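Local coordinates for protein sugar ABC transporter (Agrobacterium radiobacter, PDB 4RXT) that probably binds carbohydrate for ABC-type uptake and holds an arabinopyranose molecule in its sugar pocket, at residues A24-A29 with V35-L40; G50-L55 with G77-E82; I115-L120 with T160-L165; V208-A213 with L233-S238. All blocks are in the same frame, centred on the assembly; numbering follows the deposited sequence.

Contact 1: A24-A29 with V35-L40; sequences AGARKA and VKVPEL
Arg27 and Glu39 form a two-pronged salt bridge between helix 17-33 and the edge strand 39-41. The guanidinium grips the carboxylate side-on, one nitrogen to each oxygen. Arg27 NH1 donates to Glu39 OE1 at 2.7 Å, nearly straight at 164°. Arg27 NE donates to Glu39 OE2, also at 2.7 Å, but more bent. OE2 accepts through its syn lone pair. The two planes are turned 36° apart. The Arg27 chain runs straight from the backbone and then bends at chi3 (-52°), which turns the NE side of the group to the acid. The Glu39 chain is extended beyond CG and meets it at about a right angle.

The inner part is apolar. Ala26 is buried, and its CB points to Val37 CG1 at 4.1 Å. Val37 CG2 lies 3.9 Å from Ala26 O. Ile9 touches both side chains, and Ile257 also covers Ala26, so other apolar side chains complete the packing. The salt bridge lies on the partly exposed side.

The two bonds between them probably limit the rotation of both charged groups. The pairing probably offsets both charges at the margin of this beta-alpha-beta unit.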
loop_
_atom_site.group_PDB
_atom_site.type_symbol
_atom_site.label_atom_id
_atom_site.label_comp_id
_atom_site.label_asym_id
_atom_site.label_seq_id
_atom_site.Cartn_x
_atom_site.Cartn_y
_atom_site.Cartn_z
ATOM N N ALA A 24 6.989 5.165 -12.145
ATOM C CA ALA A 24 7.990 6.185 -12.328
ATOM C C ALA A 24 9.413 5.724 -11.873
ATOM O O ALA A 24 10.426 5.966 -12.570
ATOM C CB ALA A 24 7.558 7.480 -11.644
ATOM N N GLY A 25 9.486 5.041 -10.725
ATOM C CA GLY A 25 10.751 4.505 -10.269
ATOM C C GLY A 25 11.344 3.457 -11.226
ATOM O O GLY A 25 12.543 3.494 -11.555
ATOM N N ALA A 26 10.489 2.512 -11.638
ATOM C CA ALA A 26 10.873 1.466 -12.555
ATOM C C ALA A 26 11.349 2.058 -13.884
ATOM O O ALA A 26 12.338 1.597 -14.468
ATOM C CB ALA A 26 9.702 0.510 -12.773
ATOM N N ARG A 27 10.642 3.092 -14.341
ATOM C CA ARG A 27 10.964 3.768 -15.615
ATOM C C ARG A 27 12.364 4.394 -15.538
ATOM O O ARG A 27 13.181 4.280 -16.475
ATOM C CB ARG A 27 9.907 4.879 -15.933
ATOM C CG ARG A 27 10.025 5.536 -17.286
ATOM C CD ARG A 27 8.921 6.576 -17.438
ATOM N NE ARG A 27 7.608 5.961 -17.141
ATOM C CZ ARG A 27 6.715 6.415 -16.254
ATOM N NH1 ARG A 27 5.573 5.771 -16.081
ATOM N NH2 ARG A 27 6.937 7.515 -15.545
ATOM N N LYS A 28 12.605 5.110 -14.439
ATOM C CA LYS A 28 13.879 5.810 -14.275
ATOM C C LYS A 28 15.015 4.773 -14.246
ATOM O O LYS A 28 16.076 4.940 -14.869
ATOM C CB LYS A 28 13.861 6.671 -13.011
ATOM C CG LYS A 28 15.120 7.487 -12.771
ATOM C CD LYS A 28 15.372 8.517 -13.857
ATOM C CE LYS A 28 16.592 9.408 -13.538
ATOM N NZ LYS A 28 17.619 8.735 -12.690
ATOM N N ALA A 29 14.780 3.678 -13.526
ATOM C CA ALA A 29 15.774 2.601 -13.465
ATOM C C ALA A 29 16.065 2.029 -14.854
ATOM O O ALA A 29 17.216 1.786 -15.197
ATOM C CB ALA A 29 15.332 1.502 -12.532
ATOM N N VAL A 35 17.760 -0.869 -19.553
ATOM C CA VAL A 35 16.837 -2.002 -19.561
ATOM C C VAL A 35 15.506 -1.507 -20.141
ATOM O O VAL A 35 15.055 -0.411 -19.816
ATOM C CB VAL A 35 16.621 -2.555 -18.131
ATOM C CG1 VAL A 35 15.599 -3.690 -18.107
ATOM C CG2 VAL A 35 17.933 -3.076 -17.560
ATOM N N LYS A 36 14.898 -2.292 -21.010
ATOM C CA LYS A 36 13.547 -2.002 -21.504
ATOM C C LYS A 36 12.572 -2.455 -20.389
ATOM O O LYS A 36 12.618 -3.601 -19.916
ATOM C CB LYS A 36 13.262 -2.796 -22.801
ATOM C CG LYS A 36 11.851 -2.680 -23.423
ATOM C CD LYS A 36 11.408 -3.906 -24.250
ATOM C CE LYS A 36 10.001 -3.751 -24.780
ATOM N NZ LYS A 36 9.578 -4.863 -25.704
ATOM N N VAL A 37 11.715 -1.543 -19.924
ATOM C CA VAL A 37 10.775 -1.821 -18.833
ATOM C C VAL A 37 9.330 -1.544 -19.274
ATOM O O VAL A 37 8.784 -0.451 -19.064
ATOM C CB VAL A 37 11.140 -1.023 -17.558
ATOM C CG1 VAL A 37 10.152 -1.311 -16.451
ATOM C CG2 VAL A 37 12.563 -1.342 -17.094
ATOM N N PRO A 38 8.692 -2.560 -19.871
ATOM C CA PRO A 38 7.274 -2.446 -20.109
ATOM C C PRO A 38 6.514 -2.260 -18.821
ATOM O O PRO A 38 6.814 -2.893 -17.834
ATOM C CB PRO A 38 6.890 -3.795 -20.772
ATOM C CG PRO A 38 8.179 -4.393 -21.254
ATOM C CD PRO A 38 9.254 -3.836 -20.368
ATOM N N GLU A 39 5.533 -1.373 -18.850
ATOM C CA GLU A 39 4.761 -0.997 -17.672
ATOM C C GLU A 39 3.381 -1.626 -17.804
ATOM O O GLU A 39 2.540 -1.183 -18.585
ATOM C CB GLU A 39 4.687 0.528 -17.587
ATOM C CG GLU A 39 6.051 1.179 -17.413
ATOM C CD GLU A 39 6.042 2.698 -17.370
ATOM O OE1 GLU A 39 4.984 3.313 -17.092
ATOM O OE2 GLU A 39 7.119 3.304 -17.566
ATOM N N LEU A 40 3.186 -2.676 -17.023
ATOM C CA LEU A 40 2.061 -3.595 -17.152
ATOM C C LEU A 40 1.164 -3.567 -15.932
ATOM O O LEU A 40 1.601 -3.203 -14.831
ATOM C CB LEU A 40 2.539 -5.028 -17.389
ATOM C CG LEU A 40 3.518 -5.259 -18.550
ATOM C CD1 LEU A 40 3.855 -6.738 -18.657
ATOM C CD2 LEU A 40 2.992 -4.710 -19.872
#

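Contact 2: G50-L55 with G77-E82; sequences GQISIL and GKPVDE
Leu55, which packs on Pro79, is tied into its own helix by the bond from Leu55 N to Gln51 O at 2.9 Å. No hydrogen bond crosses between 50-55 and 77-82, and the side chains that meet are apolar. One branch of Leu55 does the touching. Its CD2 lies 3.8 Å from Pro79 O and 4.0 Å from Pro79 CB. The same methyl reaches Val80 CG2 more loosely, at 4.4 Å. Leu55 CG stands opposite the backbone N (chi1 176°), which carries the branch across the gap.

Ile52, one turn earlier, meets the other part of the proline ring. Its CG2 is 3.9 Å from Pro79 CG, and CG1 and CD1 lie against that same carbon. Pro79 CG is thus touched by three atoms of Ile52, while CB faces Leu55. The rigid proline ring gives the largest share of the contact on helix 77-84.

Leu55 also touches Ile10 and Ile66 of the sheet. Gln51 bonds to Ser69 O and Thr71 N just after strand 66-68.

The two short axes run 10.5 Å apart and only 4° from parallel. Helices 48-60 and 77-84 flank strand 66-68 in sequence. Such side-by-side helices over a parallel sheet are typical of the Rossmann-like lobes of periplasmic binding proteins.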
loop_
_atom_site.group_PDB
_atom_site.type_symbol
_atom_site.label_atom_id
_atom_site.label_comp_id
_atom_site.label_asym_id
_atom_site.label_seq_id
_atom_site.Cartn_x
_atom_site.Cartn_y
_atom_site.Cartn_z
ATOM N N GLY A 50 -7.109 -10.503 -14.167
ATOM C CA GLY A 50 -6.455 -9.600 -15.069
ATOM C C GLY A 50 -4.968 -9.629 -14.844
ATOM O O GLY A 50 -4.182 -9.704 -15.795
ATOM N N GLN A 51 -4.572 -9.562 -13.589
ATOM C CA GLN A 51 -3.142 -9.624 -13.280
ATOM C C GLN A 51 -2.523 -10.980 -13.649
ATOM O O GLN A 51 -1.425 -11.049 -14.167
ATOM C CB GLN A 51 -2.871 -9.293 -11.807
ATOM C CG GLN A 51 -1.396 -9.040 -11.596
ATOM C CD GLN A 51 -0.996 -8.794 -10.163
ATOM O OE1 GLN A 51 -1.203 -9.624 -9.295
ATOM N NE2 GLN A 51 -0.416 -7.639 -9.906
ATOM N N ILE A 52 -3.244 -12.056 -13.345
ATOM C CA ILE A 52 -2.739 -13.389 -13.664
ATOM C C ILE A 52 -2.506 -13.534 -15.188
ATOM O O ILE A 52 -1.477 -14.040 -15.629
ATOM C CB ILE A 52 -3.668 -14.478 -13.103
ATOM C CG1 ILE A 52 -3.646 -14.465 -11.571
ATOM C CG2 ILE A 52 -3.222 -15.863 -13.594
ATOM C CD1 ILE A 52 -4.737 -15.328 -10.959
ATOM N N SER A 53 -3.484 -13.087 -15.965
ATOM C CA SER A 53 -3.381 -13.099 -17.426
ATOM C C SER A 53 -2.179 -12.318 -17.928
ATOM O O SER A 53 -1.424 -12.779 -18.781
ATOM C CB SER A 53 -4.665 -12.531 -18.056
ATOM O OG SER A 53 -5.761 -13.396 -17.832
ATOM N N ILE A 54 -1.996 -11.136 -17.366
ATOM C CA ILE A 54 -0.849 -10.289 -17.722
ATOM C C ILE A 54 0.483 -10.973 -17.382
ATOM O O ILE A 54 1.407 -10.969 -18.210
ATOM C CB ILE A 54 -0.974 -8.893 -17.045
ATOM C CG1 ILE A 54 -2.133 -8.128 -17.672
ATOM C CG2 ILE A 54 0.342 -8.087 -17.102
ATOM C CD1 ILE A 54 -2.592 -6.962 -16.829
ATOM N N LEU A 55 0.573 -11.562 -16.186
ATOM C CA LEU A 55 1.754 -12.328 -15.817
ATOM C C LEU A 55 2.027 -13.464 -16.801
ATOM O O LEU A 55 3.150 -13.607 -17.289
ATOM C CB LEU A 55 1.623 -12.855 -14.416
ATOM C CG LEU A 55 2.766 -13.744 -13.955
ATOM C CD1 LEU A 55 4.071 -12.967 -13.952
ATOM C CD2 LEU A 55 2.473 -14.219 -12.557
ATOM N N GLY A 77 -0.128 -17.133 -5.784
ATOM C CA GLY A 77 0.893 -18.127 -5.388
ATOM C C GLY A 77 1.310 -19.049 -6.516
ATOM O O GLY A 77 2.476 -19.082 -6.943
ATOM N N LYS A 78 0.334 -19.795 -7.004
ATOM C CA LYS A 78 0.557 -20.737 -8.093
ATOM C C LYS A 78 1.017 -20.019 -9.387
ATOM O O LYS A 78 1.949 -20.464 -10.033
ATOM C CB LYS A 78 -0.753 -21.474 -8.308
ATOM C CG LYS A 78 -0.606 -22.883 -8.709
ATOM C CD LYS A 78 -0.173 -22.978 -10.150
ATOM C CE LYS A 78 0.173 -24.410 -10.488
ATOM N NZ LYS A 78 -0.992 -25.306 -10.315
ATOM N N PRO A 79 0.389 -18.854 -9.741
ATOM C CA PRO A 79 0.883 -18.194 -10.936
ATOM C C PRO A 79 2.353 -17.796 -10.829
ATOM O O PRO A 79 3.081 -17.920 -11.798
ATOM C CB PRO A 79 -0.045 -16.983 -11.063
ATOM C CG PRO A 79 -1.348 -17.520 -10.561
ATOM C CD PRO A 79 -0.973 -18.399 -9.414
ATOM N N VAL A 80 2.773 -17.333 -9.648
ATOM C CA VAL A 80 4.177 -17.015 -9.462
ATOM C C VAL A 80 5.052 -18.266 -9.522
ATOM O O VAL A 80 6.120 -18.222 -10.142
ATOM C CB VAL A 80 4.420 -16.184 -8.198
ATOM C CG1 VAL A 80 5.901 -16.085 -7.884
ATOM C CG2 VAL A 80 3.799 -14.796 -8.382
ATOM N N ASP A 81 4.599 -19.371 -8.917
ATOM C CA ASP A 81 5.365 -20.630 -8.976
ATOM C C ASP A 81 5.578 -21.014 -10.452
ATOM O O ASP A 81 6.673 -21.425 -10.858
ATOM C CB ASP A 81 4.628 -21.783 -8.267
ATOM C CG ASP A 81 4.699 -21.724 -6.732
ATOM O OD1 ASP A 81 5.583 -21.047 -6.160
ATOM O OD2 ASP A 81 3.827 -22.385 -6.109
ATOM N N GLU A 82 4.509 -20.896 -11.246
ATOM C CA GLU A 82 4.564 -21.271 -12.653
ATOM C C GLU A 82 5.516 -20.385 -13.435
ATOM O O GLU A 82 6.341 -20.879 -14.224
ATOM C CB GLU A 82 3.168 -21.295 -13.286
ATOM C CG GLU A 82 2.261 -22.392 -12.736
ATOM C CD GLU A 82 2.844 -23.770 -12.943
ATOM O OE1 GLU A 82 3.331 -24.030 -14.063
ATOM O OE2 GLU A 82 2.836 -24.580 -11.995
#

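Contact 3: I115-L120 with T160-L165; sequences IAADGL and TKYPGL
The ring of Tyr162 meets Asp118 OD1 at its edge, in the ring plane. On one face it carries Lys161 CG from its own segment, 3.5 Å above the plane and offset toward the rim. The carboxylate of Asp118 stands 77° from the ring plane.

Tyr162 OH donates to Asp118 OD1 at 2.6 Å. The hydroxyl comes from above the carboxylate plane, 38° out of it. OD1 also accepts from Gln157 NE2, so two donors grip this oxygen. A water gives one hydrogen to Asp118 O at 2.7 Å and the other to Tyr162 OH at 3.2 Å. The hydroxyl is therefore both donor and acceptor, which probably helps to set its direction.

Asp118 CG stands opposite the carbonyl carbon (chi1 -66°), which brings OD1 to the phenol. Lys161 is near but makes no salt bridge here. Its NZ is 5.6 Å from Asp118 OD1, and the closest approach is through Lys161 CD. Ala117 adds a looser touch, with CB 4.5 Å from Tyr162 CE2.

Tyr162 is the first residue to leave helix 145-161 and opens a type I turn that ends at Leu165. The bond thus joins the exit of that helix to the middle of helix 109-128. Ala121 of helix 109-128 also touches the tyrosine. Inward, Ala116 and Leu120 pack on Ile224 of strand 222-226, and Leu165 starts strand 165-172.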
loop_
_atom_site.group_PDB
_atom_site.type_symbol
_atom_site.label_atom_id
_atom_site.label_comp_id
_atom_site.label_asym_id
_atom_site.label_seq_id
_atom_site.Cartn_x
_atom_site.Cartn_y
_atom_site.Cartn_z
ATOM N N ILE A 115 2.136 0.987 13.705
ATOM C CA ILE A 115 2.410 2.449 13.630
ATOM C C ILE A 115 1.119 3.265 13.498
ATOM O O ILE A 115 0.922 4.267 14.160
ATOM C CB ILE A 115 3.374 2.760 12.448
ATOM C CG1 ILE A 115 4.780 2.275 12.793
ATOM C CG2 ILE A 115 3.437 4.253 12.126
ATOM C CD1 ILE A 115 5.749 2.284 11.629
ATOM N N ALA A 116 0.200 2.744 12.708
ATOM C CA ALA A 116 -1.085 3.405 12.493
ATOM C C ALA A 116 -1.913 3.382 13.772
ATOM O O ALA A 116 -2.601 4.375 14.099
ATOM C CB ALA A 116 -1.849 2.765 11.346
ATOM N N ALA A 117 -1.873 2.229 14.473
ATOM C CA ALA A 117 -2.587 2.111 15.759
ATOM C C ALA A 117 -2.076 3.137 16.777
ATOM O O ALA A 117 -2.881 3.859 17.418
ATOM C CB ALA A 117 -2.500 0.699 16.335
ATOM N N ASP A 118 -0.746 3.231 16.861
ATOM C CA ASP A 118 -0.125 4.195 17.770
ATOM C C ASP A 118 -0.570 5.613 17.392
ATOM O O ASP A 118 -0.839 6.436 18.259
ATOM C CB ASP A 118 1.395 4.100 17.750
ATOM C CG ASP A 118 1.934 2.789 18.303
ATOM O OD1 ASP A 118 1.265 2.162 19.170
ATOM O OD2 ASP A 118 3.076 2.474 17.897
ATOM N N GLY A 119 -0.623 5.896 16.087
ATOM C CA GLY A 119 -0.946 7.270 15.589
ATOM C C GLY A 119 -2.390 7.575 15.898
ATOM O O GLY A 119 -2.746 8.670 16.296
ATOM N N LEU A 120 -3.258 6.571 15.764
ATOM C CA LEU A 120 -4.679 6.776 15.996
ATOM C C LEU A 120 -4.963 7.041 17.476
ATOM O O LEU A 120 -5.705 7.933 17.857
ATOM C CB LEU A 120 -5.490 5.567 15.503
ATOM C CG LEU A 120 -6.992 5.671 15.649
ATOM C CD1 LEU A 120 -7.485 6.820 14.814
ATOM C CD2 LEU A 120 -7.748 4.442 15.176
ATOM N N THR A 160 -3.547 -5.019 22.669
ATOM C CA THR A 160 -2.621 -5.141 23.814
ATOM C C THR A 160 -2.268 -3.772 24.434
ATOM O O THR A 160 -2.187 -3.603 25.656
ATOM C CB THR A 160 -1.363 -5.936 23.467
ATOM O OG1 THR A 160 -0.641 -5.264 22.477
ATOM C CG2 THR A 160 -1.733 -7.272 22.909
ATOM N N LYS A 161 -2.085 -2.789 23.580
ATOM C CA LYS A 161 -1.559 -1.527 24.048
ATOM C C LYS A 161 -2.651 -0.513 24.361
ATOM O O LYS A 161 -2.446 0.378 25.202
ATOM C CB LYS A 161 -0.529 -1.004 23.049
ATOM C CG LYS A 161 0.070 0.310 23.463
ATOM C CD LYS A 161 1.307 0.614 22.667
ATOM C CE LYS A 161 2.037 1.793 23.268
ATOM N NZ LYS A 161 2.606 1.369 24.574
ATOM N N TYR A 162 -3.808 -0.638 23.705
ATOM C CA TYR A 162 -4.868 0.402 23.808
ATOM C C TYR A 162 -6.192 -0.210 24.221
ATOM O O TYR A 162 -7.164 -0.170 23.489
ATOM C CB TYR A 162 -4.982 1.204 22.513
ATOM C CG TYR A 162 -3.664 1.815 22.092
ATOM C CD1 TYR A 162 -3.062 2.753 22.877
ATOM C CD2 TYR A 162 -2.992 1.389 20.943
ATOM C CE1 TYR A 162 -1.842 3.313 22.515
ATOM C CE2 TYR A 162 -1.764 1.927 20.581
ATOM C CZ TYR A 162 -1.184 2.896 21.377
ATOM O OH TYR A 162 0.071 3.441 21.095
ATOM N N PRO A 163 -6.234 -0.795 25.434
ATOM C CA PRO A 163 -7.475 -1.475 25.798
ATOM C C PRO A 163 -8.734 -0.598 25.905
ATOM O O PRO A 163 -9.844 -1.120 25.933
ATOM C CB PRO A 163 -7.116 -2.141 27.152
ATOM C CG PRO A 163 -6.057 -1.230 27.712
ATOM C CD PRO A 163 -5.232 -0.852 26.517
ATOM N N GLY A 164 -8.548 0.734 25.968
ATOM C CA GLY A 164 -9.658 1.680 26.030
ATOM C C GLY A 164 -10.293 1.947 24.663
ATOM O O GLY A 164 -11.370 2.544 24.594
ATOM N N LEU A 165 -9.603 1.519 23.599
ATOM C CA LEU A 165 -10.143 1.569 22.233
ATOM C C LEU A 165 -10.909 0.283 21.942
ATOM O O LEU A 165 -10.444 -0.857 22.235
ATOM C CB LEU A 165 -9.051 1.777 21.207
ATOM C CG LEU A 165 -8.239 3.067 21.406
ATOM C CD1 LEU A 165 -7.195 3.133 20.300
ATOM C CD2 LEU A 165 -9.102 4.329 21.425
HETATM O O HOH W 1 0.393 6.563 20.663
#

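Contact 4: V208-A213 with L233-S238; sequences VGQAIA and LGFLKS
Phe235 reaches Gly209 because its CG is opposite its own carbonyl carbon (chi1 -68°), which aims the ring at helix 202-214. Gln210 first runs opposite its backbone N and then bends at chi2. That bend brings its amide to the rim of the phenyl group.

The ring lies with one face against the backbone at Gly209. Gly209 C is 3.6 Å above the ring plane, offset toward the rim. With no side chain at Gly209, the ring can come this close, and the two CA atoms of Gly209 and Phe235 are 6.4 Å apart. Phe235 CE2 is also 3.4 Å from Gln210 N.

Gln210 OE1 lies at the ring edge, in plane, 3.4 Å from Phe235 CZ. The amide and ring planes are 72° apart. This is a contact of an oxygen with a C-H edge, not a hydrogen bond of the amide. The amide nitrogen is bonded to Glu214 OE2 instead, which probably helps to hold the amide. Ala213, one turn after Gly209, adds an apolar touch, with CB 3.8 Å from Phe235 CE1.

Phe235 supplies about half of the buried surface. Ile241, just beyond helix 230-238, also packs on it. The helix axes are 10.3 Å apart and cross at 39°. Val208 and Ile212 turn to Val223 on the sheet. Helices 202-214 and 230-238 connect successive parallel strands 194-199, 222-226 and 243-246. This is the alternating beta-alpha pattern of a Rossmann-like lobe in a type I periplasmic binding protein.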
loop_
_atom_site.group_PDB
_atom_site.type_symbol
_atom_site.label_atom_id
_atom_site.label_comp_id
_atom_site.label_asym_id
_atom_site.label_seq_id
_atom_site.Cartn_x
_atom_site.Cartn_y
_atom_site.Cartn_z
ATOM N N VAL A 208 -12.350 7.898 2.764
ATOM C CA VAL A 208 -12.671 8.188 4.165
ATOM C C VAL A 208 -12.380 9.663 4.502
ATOM O O VAL A 208 -13.192 10.345 5.158
ATOM C CB VAL A 208 -11.889 7.254 5.108
ATOM C CG1 VAL A 208 -12.044 7.656 6.576
ATOM C CG2 VAL A 208 -12.371 5.840 4.874
ATOM N N GLY A 209 -11.232 10.158 4.053
ATOM C CA GLY A 209 -10.905 11.549 4.250
ATOM C C GLY A 209 -11.974 12.437 3.648
ATOM O O GLY A 209 -12.368 13.451 4.271
ATOM N N GLN A 210 -12.416 12.094 2.440
ATOM C CA GLN A 210 -13.460 12.864 1.727
ATOM C C GLN A 210 -14.732 12.912 2.572
ATOM O O GLN A 210 -15.363 13.939 2.722
ATOM C CB GLN A 210 -13.727 12.301 0.334
ATOM C CG GLN A 210 -14.581 13.168 -0.590
ATOM C CD GLN A 210 -13.876 14.411 -1.104
ATOM O OE1 GLN A 210 -12.761 14.339 -1.629
ATOM N NE2 GLN A 210 -14.544 15.539 -1.007
ATOM N N ALA A 211 -15.127 11.778 3.136
ATOM C CA ALA A 211 -16.326 11.728 3.987
ATOM C C ALA A 211 -16.225 12.654 5.218
ATOM O O ALA A 211 -17.177 13.386 5.587
ATOM C CB ALA A 211 -16.590 10.290 4.475
ATOM N N ILE A 212 -15.056 12.613 5.866
ATOM C CA ILE A 212 -14.827 13.468 7.014
ATOM C C ILE A 212 -14.776 14.963 6.631
ATOM O O ILE A 212 -15.406 15.785 7.311
ATOM C CB ILE A 212 -13.541 13.040 7.746
ATOM C CG1 ILE A 212 -13.703 11.598 8.317
ATOM C CG2 ILE A 212 -13.195 13.988 8.896
ATOM C CD1 ILE A 212 -14.996 11.284 9.050
ATOM N N ALA A 213 -14.072 15.293 5.547
ATOM C CA ALA A 213 -13.982 16.700 5.049
ATOM C C ALA A 213 -15.376 17.244 4.702
ATOM O O ALA A 213 -15.768 18.362 5.127
ATOM C CB ALA A 213 -13.090 16.779 3.813
ATOM N N LEU A 233 -2.950 14.688 1.030
ATOM C CA LEU A 233 -2.075 15.688 1.649
ATOM C C LEU A 233 -2.876 16.956 1.968
ATOM O O LEU A 233 -2.673 17.573 3.006
ATOM C CB LEU A 233 -0.862 15.978 0.782
ATOM C CG LEU A 233 0.154 14.830 0.717
ATOM C CD1 LEU A 233 1.246 15.160 -0.305
ATOM C CD2 LEU A 233 0.790 14.482 2.065
ATOM N N GLY A 234 -3.839 17.296 1.117
ATOM C CA GLY A 234 -4.772 18.398 1.410
ATOM C C GLY A 234 -5.575 18.146 2.682
ATOM O O GLY A 234 -5.745 19.032 3.528
ATOM N N PHE A 235 -6.016 16.899 2.846
ATOM C CA PHE A 235 -6.788 16.508 4.035
ATOM C C PHE A 235 -5.908 16.522 5.293
ATOM O O PHE A 235 -6.380 16.846 6.388
ATOM C CB PHE A 235 -7.369 15.081 3.877
ATOM C CG PHE A 235 -8.452 14.951 2.805
ATOM C CD1 PHE A 235 -9.288 16.022 2.484
ATOM C CD2 PHE A 235 -8.629 13.773 2.161
ATOM C CE1 PHE A 235 -10.256 15.908 1.501
ATOM C CE2 PHE A 235 -9.604 13.626 1.209
ATOM C CZ PHE A 235 -10.431 14.680 0.865
ATOM N N LEU A 236 -4.637 16.161 5.143
ATOM C CA LEU A 236 -3.709 16.236 6.281
ATOM C C LEU A 236 -3.549 17.695 6.781
ATOM O O LEU A 236 -3.603 18.009 7.964
ATOM C CB LEU A 236 -2.370 15.631 5.888
ATOM C CG LEU A 236 -1.393 15.432 7.042
ATOM C CD1 LEU A 236 -1.958 14.412 8.011
ATOM C CD2 LEU A 236 -0.045 14.946 6.539
ATOM N N LYS A 237 -3.472 18.607 5.837
ATOM C CA LYS A 237 -3.311 20.003 6.193
ATOM C C LYS A 237 -4.608 20.598 6.729
ATOM O O LYS A 237 -4.585 21.442 7.641
ATOM C CB LYS A 237 -2.833 20.742 4.975
ATOM C CG LYS A 237 -1.398 20.407 4.682
ATOM C CD LYS A 237 -0.787 21.351 3.686
ATOM C CE LYS A 237 -1.342 21.165 2.286
ATOM N NZ LYS A 237 -0.350 21.617 1.265
ATOM N N SER A 238 -5.734 20.172 6.150
ATOM C CA SER A 238 -7.032 20.731 6.524
ATOM C C SER A 238 -7.499 20.178 7.870
ATOM O O SER A 238 -8.361 20.774 8.520
ATOM C CB SER A 238 -8.102 20.455 5.469
ATOM O OG SER A 238 -8.597 19.111 5.544
#

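Overall arrangement
Contacts 1 and 2 belong to one lobe, and contacts 3 and 4 to the other. All four are partly buried, about 18 to 20 Å from the chain centre. Contacts 1 and 2 touch directly, with Leu40 CB 3.8 Å from Ile54 CG2. Contacts 3 and 4 do not touch; their nearest atoms are about 9 Å apart, but helices of both pack on strand 222-226. Contacts 2 and 4 are mainly apolar helix-helix packing with no hydrogen bond across. Contact 1 joins a helix to an edge strand by a salt bridge. Contact 3 joins a helix to a helix exit by a tyrosine-to-aspartate hydrogen bond and a bridging water. The polar ends of both involve partly exposed residues.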